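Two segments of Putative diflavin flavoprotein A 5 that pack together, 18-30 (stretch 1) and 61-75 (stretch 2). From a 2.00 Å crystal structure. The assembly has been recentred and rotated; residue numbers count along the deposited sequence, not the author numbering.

Stretch 1, residues 18-30: TKVLRARSWSRLR
Stretch 2 (61-75) ESFMKIYLEALQQTV

The contact centres on Ala-23 and Phe-63, where a β-strand (18-25) lies against the α-helix of stretch 2. Ala-23 CB sits over one face of the Phe-63 ring, 3.6 Å from the ring centroid and 16° off its normal, a CH-π contact; the backbones come close here, with Ala-23 CA 6.6 Å from Phe-63 CA. Phe-63 (chi1 m, -78°; chi2 -51°) directs its ring edge at the end of the strand, with CE1 3.5 Å from Arg-24 O and CZ 3.7 Å from Ser-25 CB. Leu-29 (m, t), in the loop after the strand, approaches the same ring obliquely, its CD1 3.7 Å from Phe-63 CE2.

The strand and helix axes approach to 9.2 Å at 135° between their N-to-C directions, so the register descends as the strand advances: Lys-19 faces Thr-74, Leu-21 faces Ala-70 (CA to CA 9.0 and 7.7 Å) and Ala-23 faces Phe-63. Extended backbone angles, phi -81 to -136° and psi 110 to 152° over Lys-19 to Ser-25, turn Lys-19, Leu-21, Ala-23 and Ser-25 toward the helix, while Arg-22 and Arg-24 point away. Leu-21 (m, p) extends CD2 to 3.9 Å from Ala-70 CB, 4.1 Å from Tyr-67 CE1 and 3.8 Å from Leu-71 N; Tyr-67 is t, with chi2 65°.

Toward the edge of the contact, the aliphatic part of Lys-19 (m, t, t, t) packs its CD 3.6 Å from Thr-74 CG2. Thr-74 (m) donates OG1 to Ala-70 O at 2.7 Å, satisfying its hydroxyl within the helix. At the other end, Leu-29 CD2 lies 3.8 Å from Ser-62 OG. No direct hydrogen bond crosses the contact; one water accepts from Ser-62 N (3.1 Å to its O) and weakly from Arg-30 NH2 (3.3 Å to the same O).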

ATOM      1  N   THR A  18      -1.612  12.312  -9.566  1.00 15.52           N
ATOM      2  CA  THR A  18      -1.116  11.320  -8.607  1.00 18.12           C
ATOM      3  C   THR A  18       0.327  11.563  -8.204  1.00 15.72           C
ATOM      4  O   THR A  18       1.216  11.724  -9.064  1.00 17.28           O
ATOM      5  CB  THR A  18      -1.245   9.896  -9.188  1.00 17.51           C
ATOM      6  OG1 THR A  18      -2.550   9.726  -9.748  1.00 15.83           O
ATOM      7  CG2 THR A  18      -1.001   8.806  -8.097  1.00 11.56           C
ATOM      8  N   LYS A  19       0.561  11.541  -6.890  1.00 12.44           N
ATOM      9  CA  LYS A  19       1.901  11.636  -6.325  1.00 12.18           C
ATOM     10  C   LYS A  19       2.168  10.504  -5.337  1.00 13.41           C
ATOM     11  O   LYS A  19       1.231  10.014  -4.691  1.00 14.72           O
ATOM     12  CB  LYS A  19       2.072  12.940  -5.546  1.00 13.75           C
ATOM     13  CG  LYS A  19       1.902  14.192  -6.409  1.00 22.46           C
ATOM     14  CD  LYS A  19       2.142  15.456  -5.577  1.00 29.86           C
ATOM     15  CE  LYS A  19       2.172  16.699  -6.484  1.00 38.05           C
ATOM     16  NZ  LYS A  19       1.982  17.959  -5.699  1.00 45.52           N
ATOM     17  N   VAL A  20       3.441  10.132  -5.211  1.00 14.36           N
ATOM     18  CA  VAL A  20       3.884   9.201  -4.161  1.00 12.40           C
ATOM     19  C   VAL A  20       4.635  10.015  -3.125  1.00 18.36           C
ATOM     20  O   VAL A  20       5.304  11.003  -3.476  1.00 15.17           O
ATOM     21  CB  VAL A  20       4.760   8.022  -4.713  1.00 12.86           C
ATOM     22  CG1 VAL A  20       6.041   8.524  -5.406  1.00 15.03           C
ATOM     23  CG2 VAL A  20       5.142   7.038  -3.573  1.00 17.49           C
ATOM     24  N   LEU A  21       4.457   9.644  -1.851  1.00 11.56           N
ATOM     25  CA  LEU A  21       5.331  10.065  -0.774  1.00 14.72           C
ATOM     26  C   LEU A  21       6.034   8.812  -0.272  1.00 16.59           C
ATOM     27  O   LEU A  21       5.376   7.928   0.262  1.00 17.42           O
ATOM     28  CB  LEU A  21       4.518  10.681   0.379  1.00 16.79           C
ATOM     29  CG  LEU A  21       3.979  12.103   0.170  1.00 16.68           C
ATOM     30  CD1 LEU A  21       2.793  12.087  -0.785  1.00 18.29           C
ATOM     31  CD2 LEU A  21       3.600  12.752   1.509  1.00 22.46           C
ATOM     32  N   ARG A  22       7.346   8.711  -0.479  1.00 12.96           N
ATOM     33  CA  ARG A  22       8.104   7.552   0.016  1.00 14.27           C
ATOM     34  C   ARG A  22       8.841   7.951   1.281  1.00 13.86           C
ATOM     35  O   ARG A  22       9.768   8.766   1.238  1.00 16.85           O
ATOM     36  CB  ARG A  22       9.132   7.084  -1.018  1.00 13.00           C
ATOM     37  CG  ARG A  22       8.599   6.901  -2.428  1.00 19.67           C
ATOM     38  CD  ARG A  22       9.789   6.605  -3.352  1.00 31.06           C
ATOM     39  NE  ARG A  22      10.181   5.220  -3.277  1.00 34.13           N
ATOM     40  CZ  ARG A  22      11.421   4.735  -3.249  1.00 26.99           C
ATOM     41  NH1 ARG A  22      12.501   5.497  -3.266  1.00 22.49           N
ATOM     42  NH2 ARG A  22      11.569   3.430  -3.186  1.00 24.99           N
ATOM     43  N   ALA A  23       8.401   7.427   2.409  1.00 14.36           N
ATOM     44  CA  ALA A  23       9.081   7.658   3.671  1.00 15.07           C
ATOM     45  C   ALA A  23      10.228   6.679   3.682  1.00 20.46           C
ATOM     46  O   ALA A  23      10.009   5.470   3.563  1.00 15.75           O
ATOM     47  CB  ALA A  23       8.151   7.370   4.812  1.00 11.73           C
ATOM     48  N   ARG A  24      11.443   7.190   3.825  1.00 18.45           N
ATOM     49  CA  ARG A  24      12.632   6.367   3.631  1.00 21.34           C
ATOM     50  C   ARG A  24      13.402   6.158   4.916  1.00 24.32           C
ATOM     51  O   ARG A  24      13.524   7.078   5.742  1.00 18.51           O
ATOM     52  CB  ARG A  24      13.550   6.986   2.562  1.00 18.38           C
ATOM     53  CG  ARG A  24      12.877   7.176   1.218  1.00 19.36           C
ATOM     54  CD  ARG A  24      13.886   7.465   0.137  1.00 22.75           C
ATOM     55  NE  ARG A  24      14.622   8.699   0.393  1.00 26.04           N
ATOM     56  CZ  ARG A  24      15.703   9.080  -0.280  1.00 32.63           C
ATOM     57  NH1 ARG A  24      16.178   8.332  -1.268  1.00 34.19           N
ATOM     58  NH2 ARG A  24      16.316  10.213   0.043  1.00 35.62           N
ATOM     59  N   SER A  25      13.919   4.937   5.083  1.00 21.02           N
ATOM     60  CA  SER A  25      14.841   4.645   6.170  1.00 20.98           C
ATOM     61  C   SER A  25      16.031   3.802   5.688  1.00 22.82           C
ATOM     62  O   SER A  25      15.859   2.745   5.076  1.00 20.98           O
ATOM     63  CB  SER A  25      14.138   3.944   7.330  1.00 19.87           C
ATOM     64  OG  SER A  25      15.052   3.733   8.412  1.00 22.20           O
ATOM     65  N   TRP A  26      17.239   4.277   5.953  1.00 24.36           N
ATOM     66  CA  TRP A  26      18.429   3.544   5.501  1.00 26.32           C
ATOM     67  C   TRP A  26      18.784   2.342   6.388  1.00 28.44           C
ATOM     68  O   TRP A  26      19.650   1.531   6.038  1.00 29.01           O
ATOM     69  CB  TRP A  26      19.610   4.506   5.331  1.00 37.27           C
ATOM     70  CG  TRP A  26      19.285   5.573   4.316  1.00 38.02           C
ATOM     71  CD1 TRP A  26      18.697   6.788   4.551  1.00 37.67           C
ATOM     72  CD2 TRP A  26      19.486   5.493   2.902  1.00 36.22           C
ATOM     73  NE1 TRP A  26      18.530   7.471   3.369  1.00 33.98           N
ATOM     74  CE2 TRP A  26      19.011   6.700   2.343  1.00 35.59           C
ATOM     75  CE3 TRP A  26      20.022   4.519   2.055  1.00 37.31           C
ATOM     76  CZ2 TRP A  26      19.065   6.961   0.974  1.00 37.95           C
ATOM     77  CZ3 TRP A  26      20.078   4.781   0.695  1.00 41.15           C
ATOM     78  CH2 TRP A  26      19.606   5.994   0.168  1.00 40.15           C
ATOM     79  N   SER A  27      18.095   2.220   7.518  1.00 27.80           N
ATOM     80  CA  SER A  27      18.303   1.106   8.446  1.00 27.79           C
ATOM     81  C   SER A  27      16.971   0.420   8.723  1.00 29.02           C
ATOM     82  O   SER A  27      15.905   0.968   8.404  1.00 25.81           O
ATOM     83  CB  SER A  27      18.918   1.617   9.752  1.00 38.84           C
ATOM     84  OG  SER A  27      18.111   2.647  10.300  1.00 40.70           O
ATOM     85  N   ARG A  28      17.034  -0.784   9.296  1.00 29.36           N
ATOM     86  CA  ARG A  28      15.835  -1.586   9.553  1.00 27.68           C
ATOM     87  C   ARG A  28      14.838  -0.800  10.411  1.00 28.51           C
ATOM     88  O   ARG A  28      15.234   0.023  11.241  1.00 27.18           O
ATOM     89  CB  ARG A  28      16.204  -2.896  10.250  1.00 28.35           C
ATOM     90  CG  ARG A  28      16.625  -2.748  11.675  1.00 31.95           C
ATOM     91  CD  ARG A  28      18.091  -3.101  11.813  1.00 40.23           C
ATOM     92  NE  ARG A  28      18.822  -1.951  12.270  1.00 41.98           N
ATOM     93  CZ  ARG A  28      20.139  -1.818  12.217  1.00 49.71           C
ATOM     94  NH1 ARG A  28      20.905  -2.782  11.711  1.00 36.04           N
ATOM     95  NH2 ARG A  28      20.682  -0.701  12.672  1.00 37.02           N
ATOM     96  N   LEU A  29      13.554  -1.045  10.194  1.00 25.66           N
ATOM     97  CA  LEU A  29      12.521  -0.464  11.044  1.00 31.38           C
ATOM     98  C   LEU A  29      12.321  -1.354  12.258  1.00 32.40           C
ATOM     99  O   LEU A  29      11.975  -0.878  13.332  1.00 31.96           O
ATOM    100  CB  LEU A  29      11.199  -0.350  10.290  1.00 31.18           C
ATOM    101  CG  LEU A  29      11.079   0.754   9.247  1.00 36.17           C
ATOM    102  CD1 LEU A  29       9.674   0.761   8.643  1.00 32.69           C
ATOM    103  CD2 LEU A  29      11.410   2.078   9.887  1.00 29.24           C
ATOM    104  N   ARG A  30      12.537  -2.651  12.066  1.00 29.62           N
ATOM    105  CA  ARG A  30      12.359  -3.647  13.119  1.00 32.61           C
ATOM    106  C   ARG A  30      13.504  -4.660  13.066  1.00 27.11           C
ATOM    107  O   ARG A  30      14.105  -4.844  12.026  1.00 22.26           O
ATOM    108  CB  ARG A  30      11.032  -4.380  12.916  1.00 33.86           C
ATOM    109  CG  ARG A  30       9.801  -3.512  13.127  1.00 47.18           C
ATOM    110  CD  ARG A  30       9.788  -2.953  14.540  1.00 60.10           C
ATOM    111  NE  ARG A  30       9.054  -1.695  14.638  1.00 70.60           N
ATOM    112  CZ  ARG A  30       9.174  -0.834  15.646  1.00 79.92           C
ATOM    113  NH1 ARG A  30      10.005  -1.089  16.650  1.00 83.90           N
ATOM    114  NH2 ARG A  30       8.468   0.289  15.650  1.00 82.63           N
ATOM    115  N   GLU A  61       3.823   4.448  12.863  1.00 23.88           N
ATOM    116  CA  GLU A  61       4.179   5.539  13.787  1.00 27.27           C
ATOM    117  C   GLU A  61       5.614   6.036  13.600  1.00 28.08           C
ATOM    118  O   GLU A  61       5.903   7.229  13.749  1.00 25.84           O
ATOM    119  CB  GLU A  61       3.948   5.138  15.260  1.00 32.97           C
ATOM    120  CG  GLU A  61       4.340   6.257  16.251  1.00 41.08           C
ATOM    121  CD  GLU A  61       3.832   6.046  17.664  1.00 53.17           C
ATOM    122  OE1 GLU A  61       3.584   4.885  18.050  1.00 58.72           O
ATOM    123  OE2 GLU A  61       3.677   7.054  18.389  1.00 60.62           O
ATOM    124  N   SER A  62       6.502   5.120  13.233  1.00 27.60           N
ATOM    125  CA  SER A  62       7.923   5.427  13.125  1.00 30.05           C
ATOM    126  C   SER A  62       8.201   6.536  12.105  1.00 23.64           C
ATOM    127  O   SER A  62       9.156   7.315  12.248  1.00 26.12           O
ATOM    128  CB  SER A  62       8.699   4.155  12.769  1.00 34.71           C
ATOM    129  OG  SER A  62      10.071   4.443  12.573  1.00 46.37           O
ATOM    130  N   PHE A  63       7.346   6.612  11.089  1.00 19.47           N
ATOM    131  CA  PHE A  63       7.463   7.607  10.018  1.00 15.17           C
ATOM    132  C   PHE A  63       6.418   8.729  10.155  1.00 21.81           C
ATOM    133  O   PHE A  63       6.360   9.635   9.322  1.00 20.75           O
ATOM    134  CB  PHE A  63       7.216   6.933   8.676  1.00 13.70           C
ATOM    135  CG  PHE A  63       8.382   6.151   8.148  1.00 20.94           C
ATOM    136  CD1 PHE A  63       9.644   6.723   8.057  1.00 20.68           C
ATOM    137  CD2 PHE A  63       8.199   4.853   7.682  1.00 20.66           C
ATOM    138  CE1 PHE A  63      10.709   6.011   7.527  1.00 20.29           C
ATOM    139  CE2 PHE A  63       9.272   4.130   7.162  1.00 16.87           C
ATOM    140  CZ  PHE A  63      10.524   4.724   7.085  1.00 20.47           C
HETATM  141  N   MSE A  64       5.594   8.658  11.194  1.00 24.09           N
HETATM  142  CA  MSE A  64       4.420   9.524  11.308  1.00 25.29           C
HETATM  143  C   MSE A  64       4.728  11.005  11.183  1.00 21.87           C
HETATM  144  O   MSE A  64       4.088  11.709  10.393  1.00 20.40           O
HETATM  145  CB  MSE A  64       3.711   9.297  12.637  1.00 27.79           C
HETATM  146  CG  MSE A  64       2.600  10.294  12.914  1.00 33.77           C
HETATM  147 SE   MSE A  64       1.773   9.968  14.664  0.89 48.02          SE
HETATM  148  CE  MSE A  64       3.337  10.244  15.813  1.00 46.02           C
ATOM    149  N   LYS A  65       5.693  11.471  11.968  1.00 22.43           N
ATOM    150  CA  LYS A  65       6.009  12.896  12.008  1.00 28.67           C
ATOM    151  C   LYS A  65       6.487  13.433  10.669  1.00 21.98           C
ATOM    152  O   LYS A  65       5.955  14.426  10.180  1.00 19.72           O
ATOM    153  CB  LYS A  65       7.033  13.224  13.095  1.00 35.21           C
ATOM    154  CG  LYS A  65       7.327  14.724  13.183  1.00 46.72           C
ATOM    155  CD  LYS A  65       8.439  15.038  14.189  1.00 57.30           C
ATOM    156  CE  LYS A  65       8.639  16.538  14.369  1.00 64.68           C
ATOM    157  NZ  LYS A  65       7.524  17.198  15.113  1.00 68.38           N
ATOM    158  N   ILE A  66       7.476  12.780  10.053  1.00 20.09           N
ATOM    159  CA  ILE A  66       7.967  13.291   8.769  1.00 20.44           C
ATOM    160  C   ILE A  66       6.944  13.107   7.650  1.00 19.38           C
ATOM    161  O   ILE A  66       6.880  13.910   6.719  1.00 21.99           O
ATOM    162  CB  ILE A  66       9.341  12.697   8.357  1.00 19.59           C
ATOM    163  CG1 ILE A  66       9.273  11.177   8.244  1.00 20.53           C
ATOM    164  CG2 ILE A  66      10.424  13.108   9.346  1.00 29.42           C
ATOM    165  CD1 ILE A  66      10.566  10.560   7.737  1.00 20.52           C
ATOM    166  N   TYR A  67       6.135  12.051   7.756  1.00 18.26           N
ATOM    167  CA  TYR A  67       5.050  11.853   6.829  1.00 20.24           C
ATOM    168  C   TYR A  67       4.056  13.024   6.846  1.00 16.87           C
ATOM    169  O   TYR A  67       3.745  13.598   5.808  1.00 17.57           O
ATOM    170  CB  TYR A  67       4.310  10.569   7.162  1.00 15.96           C
ATOM    171  CG  TYR A  67       3.095  10.391   6.300  1.00 13.29           C
ATOM    172  CD1 TYR A  67       3.216  10.199   4.929  1.00 16.89           C
ATOM    173  CD2 TYR A  67       1.820  10.440   6.854  1.00 17.76           C
ATOM    174  CE1 TYR A  67       2.097  10.037   4.129  1.00 16.95           C
ATOM    175  CE2 TYR A  67       0.695  10.289   6.068  1.00 17.27           C
ATOM    176  CZ  TYR A  67       0.840  10.081   4.708  1.00 20.00           C
ATOM    177  OH  TYR A  67      -0.292   9.916   3.943  1.00 24.91           O
ATOM    178  N   LEU A  68       3.540  13.351   8.024  1.00 15.39           N
ATOM    179  CA  LEU A  68       2.550  14.417   8.147  1.00 17.72           C
ATOM    180  C   LEU A  68       3.080  15.787   7.702  1.00 18.63           C
ATOM    181  O   LEU A  68       2.352  16.563   7.066  1.00 20.60           O
ATOM    182  CB  LEU A  68       2.020  14.487   9.578  1.00 18.57           C
ATOM    183  CG  LEU A  68       1.175  13.270   9.962  1.00 24.40           C
ATOM    184  CD1 LEU A  68       0.831  13.319  11.439  1.00 26.33           C
ATOM    185  CD2 LEU A  68      -0.077  13.154   9.100  1.00 26.68           C
ATOM    186  N   GLU A  69       4.332  16.085   8.044  1.00 19.93           N
ATOM    187  CA  GLU A  69       4.990  17.305   7.545  1.00 20.66           C
ATOM    188  C   GLU A  69       5.021  17.365   6.021  1.00 24.86           C
ATOM    189  O   GLU A  69       4.665  18.387   5.439  1.00 19.49           O
ATOM    190  CB  GLU A  69       6.415  17.426   8.094  1.00 24.78           C
ATOM    191  CG  GLU A  69       6.468  17.569   9.622  1.00 39.23           C
ATOM    192  CD  GLU A  69       7.777  18.187  10.120  1.00 53.62           C
ATOM    193  OE1 GLU A  69       8.516  18.777   9.294  1.00 59.56           O
ATOM    194  OE2 GLU A  69       8.065  18.084  11.333  1.00 54.89           O
ATOM    195  N   ALA A  70       5.442  16.273   5.371  1.00 19.76           N
ATOM    196  CA  ALA A  70       5.457  16.229   3.909  1.00 20.96           C
ATOM    197  C   ALA A  70       4.041  16.305   3.305  1.00 19.29           C
ATOM    198  O   ALA A  70       3.812  16.959   2.276  1.00 19.71           O
ATOM    199  CB  ALA A  70       6.189  14.966   3.414  1.00 18.63           C
ATOM    200  N   LEU A  71       3.094  15.644   3.954  1.00 17.10           N
ATOM    201  CA  LEU A  71       1.734  15.583   3.436  1.00 17.34           C
ATOM    202  C   LEU A  71       1.134  16.991   3.488  1.00 17.93           C
ATOM    203  O   LEU A  71       0.495  17.442   2.534  1.00 18.95           O
ATOM    204  CB  LEU A  71       0.897  14.608   4.267  1.00 18.89           C
ATOM    205  CG  LEU A  71      -0.563  14.468   3.858  1.00 20.67           C
ATOM    206  CD1 LEU A  71      -0.631  13.873   2.473  1.00 23.21           C
ATOM    207  CD2 LEU A  71      -1.350  13.641   4.886  1.00 21.78           C
ATOM    208  N   GLN A  72       1.369  17.685   4.602  1.00 23.20           N
ATOM    209  CA  GLN A  72       0.923  19.070   4.774  1.00 26.25           C
ATOM    210  C   GLN A  72       1.513  20.004   3.727  1.00 26.47           C
ATOM    211  O   GLN A  72       0.888  20.987   3.344  1.00 30.20           O
ATOM    212  CB  GLN A  72       1.285  19.594   6.167  1.00 29.05           C
ATOM    213  CG  GLN A  72       0.117  19.668   7.121  1.00 35.06           C
ATOM    214  CD  GLN A  72       0.416  20.500   8.370  1.00 39.28           C
ATOM    215  OE1 GLN A  72       1.511  21.041   8.531  1.00 37.14           O
ATOM    216  NE2 GLN A  72      -0.561  20.591   9.263  1.00 40.29           N
ATOM    217  N   GLN A  73       2.716  19.701   3.263  1.00 21.96           N
ATOM    218  CA  GLN A  73       3.327  20.499   2.214  1.00 27.57           C
ATOM    219  C   GLN A  73       2.771  20.170   0.839  1.00 30.53           C
ATOM    220  O   GLN A  73       2.915  20.959  -0.082  1.00 28.47           O
ATOM    221  CB  GLN A  73       4.853  20.369   2.245  1.00 33.37           C
ATOM    222  CG  GLN A  73       5.463  20.886   3.555  1.00 47.92           C
ATOM    223  CD  GLN A  73       6.954  20.603   3.685  1.00 60.15           C
ATOM    224  OE1 GLN A  73       7.564  19.982   2.810  1.00 63.90           O
ATOM    225  NE2 GLN A  73       7.549  21.061   4.787  1.00 64.22           N
ATOM    226  N   THR A  74       2.108  19.022   0.706  1.00 25.00           N
ATOM    227  CA  THR A  74       1.618  18.574  -0.588  1.00 24.62           C
ATOM    228  C   THR A  74       0.127  18.843  -0.802  1.00 25.09           C
ATOM    229  O   THR A  74      -0.315  19.159  -1.902  1.00 28.91           O
ATOM    230  CB  THR A  74       1.838  17.052  -0.752  1.00 30.18           C
ATOM    231  OG1 THR A  74       3.179  16.722  -0.379  1.00 33.56           O
ATOM    232  CG2 THR A  74       1.572  16.623  -2.180  1.00 33.05           C
ATOM    233  N   VAL A  75      -0.661  18.662   0.239  1.00 24.45           N
ATOM    234  CA  VAL A  75      -2.101  18.810   0.110  1.00 27.82           C
ATOM    235  C   VAL A  75      -2.662  19.611   1.280  1.00 29.92           C
ATOM    236  O   VAL A  75      -2.079  19.643   2.369  1.00 29.00           O
ATOM    237  CB  VAL A  75      -2.818  17.434   0.043  1.00 35.32           C
ATOM    238  CG1 VAL A  75      -2.046  16.454  -0.828  1.00 41.30           C
ATOM    239  CG2 VAL A  75      -2.968  16.851   1.400  1.00 27.69           C
TER
HETATM  240  O   HOH W   1       6.191   2.141  14.123  1.00 34.36           O